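PDB 3TQT: D-alanine--D-alanine ligase from Coxiella burnetii, which catalyses the ATP-dependent joining of two D-alanine molecules into D-alanyl-D-alanine, a building block of the bacterial peptidoglycan cell wall. Local coordinates for residues N30-A35 / N342-L347; A242-E247 / E334-P339; Q284-D289 / V302-T307; P321-T324 / Y329-M332. All coordinates share one frame; numbering follows the deposited sequence.

Interaction 1: N30-A35 / N342-L347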
loop_
_atom_site.group_PDB
_atom_site.type_symbol
_atom_site.label_atom_id
_atom_site.label_comp_id
_atom_site.label_asym_id
_atom_site.label_seq_id
_atom_site.Cartn_x
_atom_site.Cartn_y
_atom_site.Cartn_z
ATOM N N ASN A 30 -24.942 9.797 10.510
ATOM C CA ASN A 30 -26.276 10.375 10.465
ATOM C C ASN A 30 -27.096 9.847 9.292
ATOM O O ASN A 30 -28.325 9.865 9.316
ATOM C CB ASN A 30 -26.171 11.900 10.372
ATOM C CG ASN A 30 -27.499 12.584 10.598
ATOM O OD1 ASN A 30 -28.248 12.203 11.493
ATOM N ND2 ASN A 30 -27.805 13.589 9.781
ATOM N N THR A 31 -26.403 9.368 8.268
ATOM C CA THR A 31 -27.048 9.023 7.010
ATOM C C THR A 31 -27.196 7.515 6.795
ATOM O O THR A 31 -28.054 7.079 6.023
ATOM C CB THR A 31 -26.299 9.683 5.827
ATOM O OG1 THR A 31 -26.297 11.109 6.019
ATOM C CG2 THR A 31 -26.975 9.372 4.519
ATOM N N LEU A 32 -26.373 6.716 7.473
ATOM C CA LEU A 32 -26.517 5.255 7.421
ATOM C C LEU A 32 -27.925 4.794 7.816
ATOM O O LEU A 32 -28.461 5.194 8.848
ATOM C CB LEU A 32 -25.483 4.559 8.310
ATOM C CG LEU A 32 -24.060 4.503 7.753
ATOM C CD1 LEU A 32 -23.075 4.104 8.838
ATOM C CD2 LEU A 32 -23.996 3.533 6.589
ATOM N N ASP A 33 -28.498 3.927 6.989
ATOM C CA ASP A 33 -29.872 3.471 7.170
ATOM C C ASP A 33 -29.997 2.762 8.519
ATOM O O ASP A 33 -29.503 1.664 8.694
ATOM C CB ASP A 33 -30.234 2.539 6.014
ATOM C CG ASP A 33 -31.684 2.108 6.031
ATOM O OD1 ASP A 33 -32.314 2.175 7.100
ATOM O OD2 ASP A 33 -32.181 1.702 4.962
ATOM N N ALA A 34 -30.642 3.407 9.481
ATOM C CA ALA A 34 -30.770 2.850 10.826
ATOM C C ALA A 34 -31.484 1.490 10.849
ATOM O O ALA A 34 -31.326 0.718 11.793
ATOM C CB ALA A 34 -31.484 3.836 11.731
ATOM N N ALA A 35 -32.269 1.207 9.814
ATOM C CA ALA A 35 -32.955 -0.083 9.712
ATOM C C ALA A 35 -31.980 -1.217 9.409
ATOM O O ALA A 35 -32.221 -2.361 9.784
ATOM C CB ALA A 35 -34.055 -0.034 8.647
ATOM N N ASN A 342 -28.344 5.487 0.066
ATOM C CA ASN A 342 -28.181 4.434 -0.927
ATOM C C ASN A 342 -26.721 4.293 -1.328
ATOM O O ASN A 342 -26.234 3.190 -1.545
ATOM C CB ASN A 342 -28.985 4.754 -2.179
ATOM C CG ASN A 342 -30.468 4.947 -1.893
ATOM O OD1 ASN A 342 -31.257 4.026 -2.030
ATOM N ND2 ASN A 342 -30.842 6.151 -1.505
ATOM N N LEU A 343 -26.047 5.428 -1.466
ATOM C CA LEU A 343 -24.623 5.426 -1.762
ATOM C C LEU A 343 -23.898 4.628 -0.681
ATOM O O LEU A 343 -23.083 3.758 -0.977
ATOM C CB LEU A 343 -24.089 6.866 -1.817
ATOM C CG LEU A 343 -22.570 7.042 -1.844
ATOM C CD1 LEU A 343 -21.930 6.318 -3.051
ATOM C CD2 LEU A 343 -22.207 8.532 -1.852
ATOM N N LEU A 344 -24.205 4.919 0.581
ATOM C CA LEU A 344 -23.536 4.230 1.684
ATOM C C LEU A 344 -23.845 2.736 1.661
ATOM O O LEU A 344 -22.961 1.917 1.912
ATOM C CB LEU A 344 -23.932 4.833 3.032
ATOM C CG LEU A 344 -23.579 6.311 3.210
ATOM C CD1 LEU A 344 -24.072 6.820 4.573
ATOM C CD2 LEU A 344 -22.079 6.515 3.044
ATOM N N ASP A 345 -25.096 2.374 1.375
ATOM C CA ASP A 345 -25.439 0.949 1.279
ATOM C C ASP A 345 -24.593 0.275 0.207
ATOM O O ASP A 345 -24.089 -0.840 0.392
ATOM C CB ASP A 345 -26.921 0.733 0.937
ATOM C CG ASP A 345 -27.862 1.195 2.037
ATOM O OD1 ASP A 345 -27.509 1.069 3.229
ATOM O OD2 ASP A 345 -28.968 1.678 1.699
ATOM N N GLN A 346 -24.463 0.941 -0.933
ATOM C CA GLN A 346 -23.673 0.384 -2.026
ATOM C C GLN A 346 -22.202 0.232 -1.645
ATOM O O GLN A 346 -21.577 -0.794 -1.930
ATOM C CB GLN A 346 -23.869 1.223 -3.296
ATOM C CG GLN A 346 -25.309 1.053 -3.816
ATOM C CD GLN A 346 -25.535 1.612 -5.203
ATOM O OE1 GLN A 346 -24.597 1.778 -5.983
ATOM N NE2 GLN A 346 -26.797 1.891 -5.525
ATOM N N LEU A 347 -21.655 1.232 -0.961
ATOM C CA LEU A 347 -20.263 1.136 -0.526
ATOM C C LEU A 347 -20.068 -0.041 0.433
ATOM O O LEU A 347 -19.084 -0.770 0.338
ATOM C CB LEU A 347 -19.804 2.444 0.113
ATOM C CG LEU A 347 -19.630 3.587 -0.891
ATOM C CD1 LEU A 347 -19.566 4.915 -0.158
ATOM C CD2 LEU A 347 -18.377 3.349 -1.726
HETATM O O HOH W 1 -27.455 3.620 4.304
HETATM O O HOH W 2 -31.146 2.795 2.769
#
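Leu344, on the long helix 340-370, pushes its CD1 methyl into the end of helix 18-31, where Thr31 and Leu32 meet it. That methyl is the tight point of the contact: it lies 3.8 Å from Thr31 CB and 3.7 Å from the backbone N of Leu32, the residue at which the helical path ends. The Leu32 side chain crosses that of Leu344 at about a right angle, and its CD2 settles 3.8 Å from Leu344 CB. Leu344 carries its CG beside the backbone N and anti to the carbonyl carbon (chi1 -61°), with the chain extended beyond (chi2 178°), which brings CD1 to the turn. Thr31 OG1 takes no part across the interface, being bonded back to Asn27 O within its own helix.

One step along, the packing gives way to water. Asp33 and Asp345 face each other with no direct bond, their OD2 atoms 4.6 Å apart. One water accepts from Asp33 N and donates to Asp345 OD1 at 2.8 Å; a second donates to both OD2 atoms. Asp33 OD1 accepts from Ala35 N, two residues on, at 2.9 Å, forming an Asx turn, while Tyr37 OH also bonds Asp345 OD1. The N-terminal and ATP-grasp regions thus join through a leucine-lined core beside two carboxylates whose mutual repulsion is probably eased by the bridging waters.

Interaction 2: A242-E247 / E334-P339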
loop_
_atom_site.group_PDB
_atom_site.type_symbol
_atom_site.label_atom_id
_atom_site.label_comp_id
_atom_site.label_asym_id
_atom_site.label_seq_id
_atom_site.Cartn_x
_atom_site.Cartn_y
_atom_site.Cartn_z
ATOM N N ALA A 242 -19.746 6.349 -12.890
ATOM C CA ALA A 242 -19.266 7.700 -12.661
ATOM C C ALA A 242 -20.441 8.651 -12.480
ATOM O O ALA A 242 -21.451 8.534 -13.167
ATOM C CB ALA A 242 -18.385 8.136 -13.821
ATOM N N SER A 243 -20.307 9.583 -11.543
ATOM C CA SER A 243 -21.331 10.594 -11.301
ATOM C C SER A 243 -21.292 11.636 -12.401
ATOM O O SER A 243 -20.394 11.642 -13.234
ATOM C CB SER A 243 -21.066 11.300 -9.967
ATOM O OG SER A 243 -19.891 12.108 -10.068
ATOM N N LEU A 244 -22.274 12.526 -12.400
ATOM C CA LEU A 244 -22.152 13.743 -13.173
ATOM C C LEU A 244 -20.974 14.520 -12.603
ATOM O O LEU A 244 -20.748 14.519 -11.388
ATOM C CB LEU A 244 -23.432 14.568 -13.092
ATOM C CG LEU A 244 -24.618 13.866 -13.756
ATOM C CD1 LEU A 244 -25.898 14.655 -13.578
ATOM C CD2 LEU A 244 -24.328 13.615 -15.231
ATOM N N PRO A 245 -20.215 15.181 -13.478
ATOM C CA PRO A 245 -19.048 15.961 -13.061
ATOM C C PRO A 245 -19.472 17.122 -12.174
ATOM O O PRO A 245 -20.578 17.636 -12.331
ATOM C CB PRO A 245 -18.507 16.521 -14.383
ATOM C CG PRO A 245 -19.127 15.677 -15.457
ATOM C CD PRO A 245 -20.463 15.280 -14.924
ATOM N N GLY A 246 -18.615 17.509 -11.239
ATOM C CA GLY A 246 -18.843 18.705 -10.453
ATOM C C GLY A 246 -17.661 19.624 -10.659
ATOM O O GLY A 246 -16.679 19.246 -11.306
ATOM N N GLU A 247 -17.747 20.829 -10.112
ATOM C CA GLU A 247 -16.656 21.777 -10.232
ATOM C C GLU A 247 -16.324 22.393 -8.892
ATOM O O GLU A 247 -17.194 22.604 -8.047
ATOM C CB GLU A 247 -16.975 22.868 -11.250
ATOM C CG GLU A 247 -15.932 23.993 -11.285
ATOM C CD GLU A 247 -16.179 24.992 -12.399
ATOM O OE1 GLU A 247 -17.343 25.150 -12.816
ATOM O OE2 GLU A 247 -15.202 25.612 -12.867
ATOM N N GLU A 334 -25.561 12.530 -5.224
ATOM C CA GLU A 334 -26.938 12.984 -5.014
ATOM C C GLU A 334 -27.447 13.660 -6.273
ATOM O O GLU A 334 -28.593 13.472 -6.677
ATOM C CB GLU A 334 -27.033 13.954 -3.837
ATOM C CG GLU A 334 -26.590 13.389 -2.511
ATOM C CD GLU A 334 -26.949 14.300 -1.354
ATOM O OE1 GLU A 334 -27.809 15.189 -1.541
ATOM O OE2 GLU A 334 -26.369 14.124 -0.261
ATOM N N ALA A 335 -26.582 14.455 -6.890
ATOM C CA ALA A 335 -26.948 15.209 -8.080
ATOM C C ALA A 335 -27.133 14.288 -9.277
ATOM O O ALA A 335 -27.687 14.693 -10.299
ATOM C CB ALA A 335 -25.898 16.274 -8.385
ATOM N N SER A 336 -26.670 13.048 -9.134
ATOM C CA SER A 336 -26.739 12.060 -10.199
ATOM C C SER A 336 -27.889 11.079 -9.989
ATOM O O SER A 336 -28.038 10.118 -10.737
ATOM C CB SER A 336 -25.417 11.288 -10.288
ATOM O OG SER A 336 -24.360 12.178 -10.590
ATOM N N GLY A 337 -28.684 11.315 -8.954
ATOM C CA GLY A 337 -29.829 10.469 -8.676
ATOM C C GLY A 337 -29.533 9.369 -7.676
ATOM O O GLY A 337 -30.293 8.413 -7.558
ATOM N N LEU A 338 -28.430 9.488 -6.948
ATOM C CA LEU A 338 -28.121 8.494 -5.925
ATOM C C LEU A 338 -28.070 9.147 -4.546
ATOM O O LEU A 338 -27.053 9.716 -4.178
ATOM C CB LEU A 338 -26.779 7.813 -6.234
ATOM C CG LEU A 338 -26.329 6.698 -5.284
ATOM C CD1 LEU A 338 -27.293 5.516 -5.290
ATOM C CD2 LEU A 338 -24.924 6.227 -5.649
ATOM N N PRO A 339 -29.167 9.063 -3.775
ATOM C CA PRO A 339 -29.158 9.677 -2.439
ATOM C C PRO A 339 -28.059 9.087 -1.545
ATOM O O PRO A 339 -27.652 7.936 -1.712
ATOM C CB PRO A 339 -30.547 9.325 -1.880
ATOM C CG PRO A 339 -31.398 9.084 -3.085
ATOM C CD PRO A 339 -30.471 8.460 -4.101
#
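Ser336 meets Ser243 and Leu244 where a Schellman motif, with Gly337 at positive phi, closes helix 328-335 against strand 241-249 of the ATP-grasp region. The polar part of the contact rests on one nearly straight bond: Leu244 N donates to Ser336 OG at 2.8 Å, with an N-H...O angle of 167°. The hydroxyl is placed beside its own backbone N, anti to the carbonyl carbon (chi1 -61°), and it is also bonded to Met332 O, in the preceding turn of the helix. One oxygen therefore ties the helix end to the backbone of 242-247. Ser243, by contrast, spends its hydroxyl on its own side, donating to Leu244 O from above the carbonyl plane and also bonding Ala233 N in strand 228-236.

Van der Waals contacts flank the Ser336 oxygen. Ser243 CB lies 3.5 Å from OG, and Leu244 passes it with both CB and CG at 3.6 Å. The leucine continues toward Ala335, with Gln284 of helix 277-293 also touching its side chain. Farthest along that branch, Leu244 CD1 comes to 3.7 Å from the carbonyl oxygen of Ala335.

Interaction 3: Q284-D289 / V302-T307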
loop_
_atom_site.group_PDB
_atom_site.type_symbol
_atom_site.label_atom_id
_atom_site.label_comp_id
_atom_site.label_asym_id
_atom_site.label_seq_id
_atom_site.Cartn_x
_atom_site.Cartn_y
_atom_site.Cartn_z
ATOM N N GLN A 284 -16.273 11.420 -17.403
ATOM C CA GLN A 284 -16.829 10.223 -16.801
ATOM C C GLN A 284 -16.044 8.978 -17.209
ATOM O O GLN A 284 -15.729 8.135 -16.365
ATOM C CB GLN A 284 -18.319 10.099 -17.128
ATOM C CG GLN A 284 -19.163 11.120 -16.374
ATOM C CD GLN A 284 -20.597 11.168 -16.853
ATOM O OE1 GLN A 284 -20.864 11.148 -18.051
ATOM N NE2 GLN A 284 -21.528 11.225 -15.914
ATOM N N GLN A 285 -15.690 8.871 -18.487
ATOM C CA GLN A 285 -15.017 7.658 -18.934
ATOM C C GLN A 285 -13.606 7.553 -18.382
ATOM O O GLN A 285 -13.169 6.472 -17.989
ATOM C CB GLN A 285 -14.980 7.541 -20.451
ATOM C CG GLN A 285 -14.438 6.186 -20.906
ATOM C CD GLN A 285 -15.329 5.021 -20.481
ATOM O OE1 GLN A 285 -16.452 4.890 -20.961
ATOM N NE2 GLN A 285 -14.830 4.175 -19.570
ATOM N N ILE A 286 -12.903 8.675 -18.352
ATOM C CA ILE A 286 -11.538 8.695 -17.849
ATOM C C ILE A 286 -11.544 8.451 -16.348
ATOM O O ILE A 286 -10.682 7.749 -15.823
ATOM C CB ILE A 286 -10.833 10.031 -18.162
ATOM C CG1 ILE A 286 -10.683 10.194 -19.679
ATOM C CG2 ILE A 286 -9.457 10.073 -17.509
ATOM C CD1 ILE A 286 -10.065 11.504 -20.080
ATOM N N ALA A 287 -12.526 9.009 -15.654
ATOM C CA ALA A 287 -12.641 8.733 -14.211
ATOM C C ALA A 287 -12.756 7.226 -13.948
ATOM O O ALA A 287 -12.080 6.681 -13.067
ATOM C CB ALA A 287 -13.816 9.486 -13.600
ATOM N N ILE A 288 -13.613 6.560 -14.716
ATOM C CA ILE A 288 -13.801 5.124 -14.591
ATOM C C ILE A 288 -12.535 4.372 -14.978
ATOM O O ILE A 288 -12.117 3.458 -14.280
ATOM C CB ILE A 288 -14.968 4.634 -15.459
ATOM C CG1 ILE A 288 -16.294 5.021 -14.808
ATOM C CG2 ILE A 288 -14.879 3.137 -15.657
ATOM C CD1 ILE A 288 -17.463 4.970 -15.767
ATOM N N ASP A 289 -11.916 4.767 -16.086
ATOM C CA ASP A 289 -10.685 4.109 -16.527
ATOM C C ASP A 289 -9.538 4.297 -15.529
ATOM O O ASP A 289 -8.772 3.374 -15.273
ATOM C CB ASP A 289 -10.270 4.618 -17.903
ATOM C CG ASP A 289 -11.244 4.205 -18.994
ATOM O OD1 ASP A 289 -12.137 3.384 -18.720
ATOM O OD2 ASP A 289 -11.108 4.697 -20.126
ATOM N N VAL A 302 -12.169 11.420 -8.571
ATOM C CA VAL A 302 -11.121 11.756 -9.528
ATOM C C VAL A 302 -11.196 13.232 -9.841
ATOM O O VAL A 302 -12.253 13.733 -10.257
ATOM C CB VAL A 302 -11.279 10.981 -10.841
ATOM C CG1 VAL A 302 -10.072 11.235 -11.740
ATOM C CG2 VAL A 302 -11.448 9.494 -10.564
ATOM N N ASP A 303 -10.080 13.925 -9.619
ATOM C CA ASP A 303 -9.999 15.367 -9.810
ATOM C C ASP A 303 -9.239 15.645 -11.087
ATOM O O ASP A 303 -8.159 15.098 -11.309
ATOM C CB ASP A 303 -9.306 16.040 -8.627
ATOM C CG ASP A 303 -10.065 15.847 -7.316
ATOM O OD1 ASP A 303 -11.223 15.366 -7.337
ATOM O OD2 ASP A 303 -9.493 16.180 -6.260
ATOM N N PHE A 304 -9.835 16.482 -11.923
ATOM C CA PHE A 304 -9.299 16.796 -13.233
ATOM C C PHE A 304 -9.027 18.282 -13.366
ATOM O O PHE A 304 -9.580 19.104 -12.626
ATOM C CB PHE A 304 -10.341 16.506 -14.303
ATOM C CG PHE A 304 -10.765 15.076 -14.408
ATOM C CD1 PHE A 304 -10.256 14.265 -15.402
ATOM C CD2 PHE A 304 -11.737 14.567 -13.572
ATOM C CE1 PHE A 304 -10.676 12.959 -15.520
ATOM C CE2 PHE A 304 -12.163 13.262 -13.685
ATOM C CZ PHE A 304 -11.643 12.459 -14.657
ATOM N N PHE A 305 -8.208 18.620 -14.355
ATOM C CA PHE A 305 -8.242 19.950 -14.959
ATOM C C PHE A 305 -8.868 19.791 -16.335
ATOM O O PHE A 305 -8.597 18.818 -17.043
ATOM C CB PHE A 305 -6.837 20.543 -15.078
ATOM C CG PHE A 305 -6.372 21.220 -13.827
ATOM C CD1 PHE A 305 -6.658 22.553 -13.602
ATOM C CD2 PHE A 305 -5.672 20.516 -12.865
ATOM C CE1 PHE A 305 -6.237 23.179 -12.441
ATOM C CE2 PHE A 305 -5.245 21.133 -11.705
ATOM C CZ PHE A 305 -5.533 22.466 -11.493
ATOM N N VAL A 306 -9.743 20.719 -16.697
ATOM C CA VAL A 306 -10.209 20.807 -18.071
ATOM C C VAL A 306 -9.709 22.130 -18.623
ATOM O O VAL A 306 -10.075 23.194 -18.127
ATOM C CB VAL A 306 -11.732 20.749 -18.174
ATOM C CG1 VAL A 306 -12.169 20.967 -19.622
ATOM C CG2 VAL A 306 -12.232 19.426 -17.657
ATOM N N THR A 307 -8.847 22.055 -19.632
ATOM C CA THR A 307 -8.204 23.241 -20.171
ATOM C C THR A 307 -9.188 24.052 -21.009
ATOM O O THR A 307 -10.263 23.567 -21.392
ATOM C CB THR A 307 -6.981 22.880 -21.050
ATOM O OG1 THR A 307 -7.430 22.250 -22.252
ATOM C CG2 THR A 307 -6.047 21.935 -20.311
#
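Phe304 points its ring at helix 277-293 and meets it edge-on. Ile286 CG2 stands near the ring plane, 3.7 Å from Phe304 CE1, while the backbone N of Ala287 lies beside the same rim, 3.7 Å from CZ. The Ala287 methyl adds a further touch at 3.8 Å from Phe304 CZ. Val302, two residues earlier on the strand and directed to the same side, brings its CG2 to 3.9 Å from Ala287 CB and to 3.8 Å from Ala287 O. The alanine methyl thus touches both the valine and the phenylalanine, and the nearest CA atoms, those of Ala287 and Val302, are 5.8 Å apart.

Of the two valine branches it is CG2, set anti to the carbonyl carbon of Val302, that makes the touch on Ala287. A second shell encloses these groups: Val312 and Val314 of strand 312-318 touch the phenylalanine, and Cys232 and Val234 of strand 228-236 lie against Ala287. On the far side of the helix, Gln285 NE2 donates to Asp289 OD1, which it meets from above the carboxylate plane.

The axes of 284-289 and 302-306 approach to 9.2 Å, their directions 133° apart, the helix lying across one face of the antiparallel sheet. Asp303, between the two inward-pointing residues, belongs to the opposite face and is a predicted magnesium ligand. The result is a helix-backed sheet with acids that probably bind metal on its other face, as in ATP-grasp enzymes.

Interaction 4: P321-T324 / Y329-M332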
loop_
_atom_site.group_PDB
_atom_site.type_symbol
_atom_site.label_atom_id
_atom_site.label_comp_id
_atom_site.label_asym_id
_atom_site.label_seq_id
_atom_site.Cartn_x
_atom_site.Cartn_y
_atom_site.Cartn_z
ATOM N N PRO A 321 -12.362 10.635 -0.034
ATOM C CA PRO A 321 -12.765 12.026 -0.238
ATOM C C PRO A 321 -13.622 12.488 0.923
ATOM O O PRO A 321 -14.163 11.640 1.639
ATOM C CB PRO A 321 -13.605 11.954 -1.505
ATOM C CG PRO A 321 -14.142 10.581 -1.525
ATOM C CD PRO A 321 -13.077 9.711 -0.929
ATOM N N GLY A 322 -13.732 13.801 1.110
ATOM C CA GLY A 322 -14.624 14.342 2.117
ATOM C C GLY A 322 -15.999 13.730 1.957
ATOM O O GLY A 322 -16.436 13.456 0.842
ATOM N N PHE A 323 -16.680 13.505 3.073
ATOM C CA PHE A 323 -17.980 12.848 3.032
ATOM C C PHE A 323 -18.983 13.568 3.922
ATOM O O PHE A 323 -20.010 12.998 4.318
ATOM C CB PHE A 323 -17.842 11.380 3.444
ATOM C CG PHE A 323 -18.418 10.425 2.457
ATOM C CD1 PHE A 323 -17.594 9.744 1.570
ATOM C CD2 PHE A 323 -19.788 10.224 2.389
ATOM C CE1 PHE A 323 -18.128 8.844 0.657
ATOM C CE2 PHE A 323 -20.330 9.326 1.472
ATOM C CZ PHE A 323 -19.498 8.636 0.614
ATOM N N THR A 324 -18.685 14.828 4.237
ATOM C CA THR A 324 -19.614 15.661 4.980
ATOM C C THR A 324 -20.820 15.915 4.098
ATOM O O THR A 324 -20.786 15.650 2.907
ATOM C CB THR A 324 -18.986 17.017 5.369
ATOM O OG1 THR A 324 -19.039 17.912 4.253
ATOM C CG2 THR A 324 -17.540 16.818 5.800
ATOM N N TYR A 329 -17.992 14.489 -3.040
ATOM C CA TYR A 329 -18.261 13.095 -3.379
ATOM C C TYR A 329 -19.746 12.719 -3.186
ATOM O O TYR A 329 -20.409 12.332 -4.138
ATOM C CB TYR A 329 -17.327 12.115 -2.661
ATOM C CG TYR A 329 -17.519 10.711 -3.194
ATOM C CD1 TYR A 329 -16.772 10.248 -4.276
ATOM C CD2 TYR A 329 -18.483 9.878 -2.657
ATOM C CE1 TYR A 329 -16.970 8.971 -4.789
ATOM C CE2 TYR A 329 -18.685 8.608 -3.160
ATOM C CZ TYR A 329 -17.933 8.159 -4.219
ATOM O OH TYR A 329 -18.155 6.894 -4.716
ATOM N N PRO A 330 -20.275 12.844 -1.963
ATOM C CA PRO A 330 -21.708 12.558 -1.844
ATOM C C PRO A 330 -22.591 13.528 -2.632
ATOM O O PRO A 330 -23.588 13.065 -3.175
ATOM C CB PRO A 330 -21.978 12.686 -0.343
ATOM C CG PRO A 330 -20.825 13.475 0.205
ATOM C CD PRO A 330 -19.654 13.084 -0.651
ATOM N N LYS A 331 -22.251 14.819 -2.690
ATOM C CA LYS A 331 -23.083 15.777 -3.420
ATOM C C LYS A 331 -23.188 15.437 -4.907
ATOM O O LYS A 331 -24.256 15.530 -5.494
ATOM C CB LYS A 331 -22.568 17.205 -3.257
ATOM C CG LYS A 331 -22.973 17.873 -1.967
ATOM C CD LYS A 331 -22.440 19.306 -1.923
ATOM C CE LYS A 331 -22.824 20.083 -3.177
ATOM N NZ LYS A 331 -22.303 21.483 -3.171
ATOM N N MET A 332 -22.078 15.055 -5.523
ATOM C CA MET A 332 -22.114 14.661 -6.926
ATOM C C MET A 332 -23.025 13.453 -7.148
ATOM O O MET A 332 -23.826 13.432 -8.092
ATOM C CB MET A 332 -20.708 14.379 -7.451
ATOM C CG MET A 332 -19.934 15.654 -7.741
ATOM S SD MET A 332 -18.367 15.330 -8.545
ATOM C CE MET A 332 -17.387 14.700 -7.184
HETATM O O HOH W 3 -15.612 14.778 -1.397
#
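Gly322 O receives a hydrogen bond from a water at 2.7 Å, and the same water accepts one from Tyr329 N at 2.9 Å, so that the loop is tied to the first turn of helix 328-335 through a single solvent molecule. The carbonyl oxygen also lies 3.6 Å from Pro330 CD, the ring carbon bonded to the proline N.

Apolar groups fill the rest. Pro330 CD sits over one face of the Phe323 ring, 4.2 Å from its centroid and only 11° off the normal, a CH-pi contact; its neighbour CG rests 3.5 Å from Thr324 O. Phe323 and Tyr329 lie side by side and point the same way, but their planes are inclined at 41°, a tilted pairing whose closest atoms are Phe323 CE1 and Tyr329 CD2 at 3.5 Å. Tyr329 reaches this position with CG anti to the backbone N (chi1 -172°), and Pro321 CG packs on its CB at 3.7 Å. At the far end of the tyrosine, OH bonds Val234 O in strand 228-236, which holds the tip of the side chain. Phe323 in turn has its backbone N bonded to Ser24 OG and its O to Asn27 ND2, both of helix 18-31.

The loop 321-324 follows strand 312-318, which carries Glu316 and Asn318, predicted magnesium ligands; with the Pro321 side chain about 5 Å from that of Asn318, this is consistent with a place beside the ATP-grasp metal site.

In the fold
Phe323 connects interaction 4 to interaction 1, whose centres are 14 Å apart: Leu344 CD2 lies 3.7 Å from Phe323 CE2, and Leu343 CD2 is equally close to Phe323 CZ. Interactions 2 and 4 share helix 328-335 and have centres 10 Å apart, with Met332 SD 3.5 Å from Gly246 N. Interaction 3 reaches the same sheet as interaction 2, and Ser243 O probably accepts from Gln284 NE2 at 2.9 Å. Interaction 3 contains Asp303, a predicted magnesium ligand, and the Ser243 and Tyr329 side chains are each about 7 Å from that of Glu231, a predicted ATP-site residue, whereas interaction 1 lies away from these sites, at the joint with the N-terminal region.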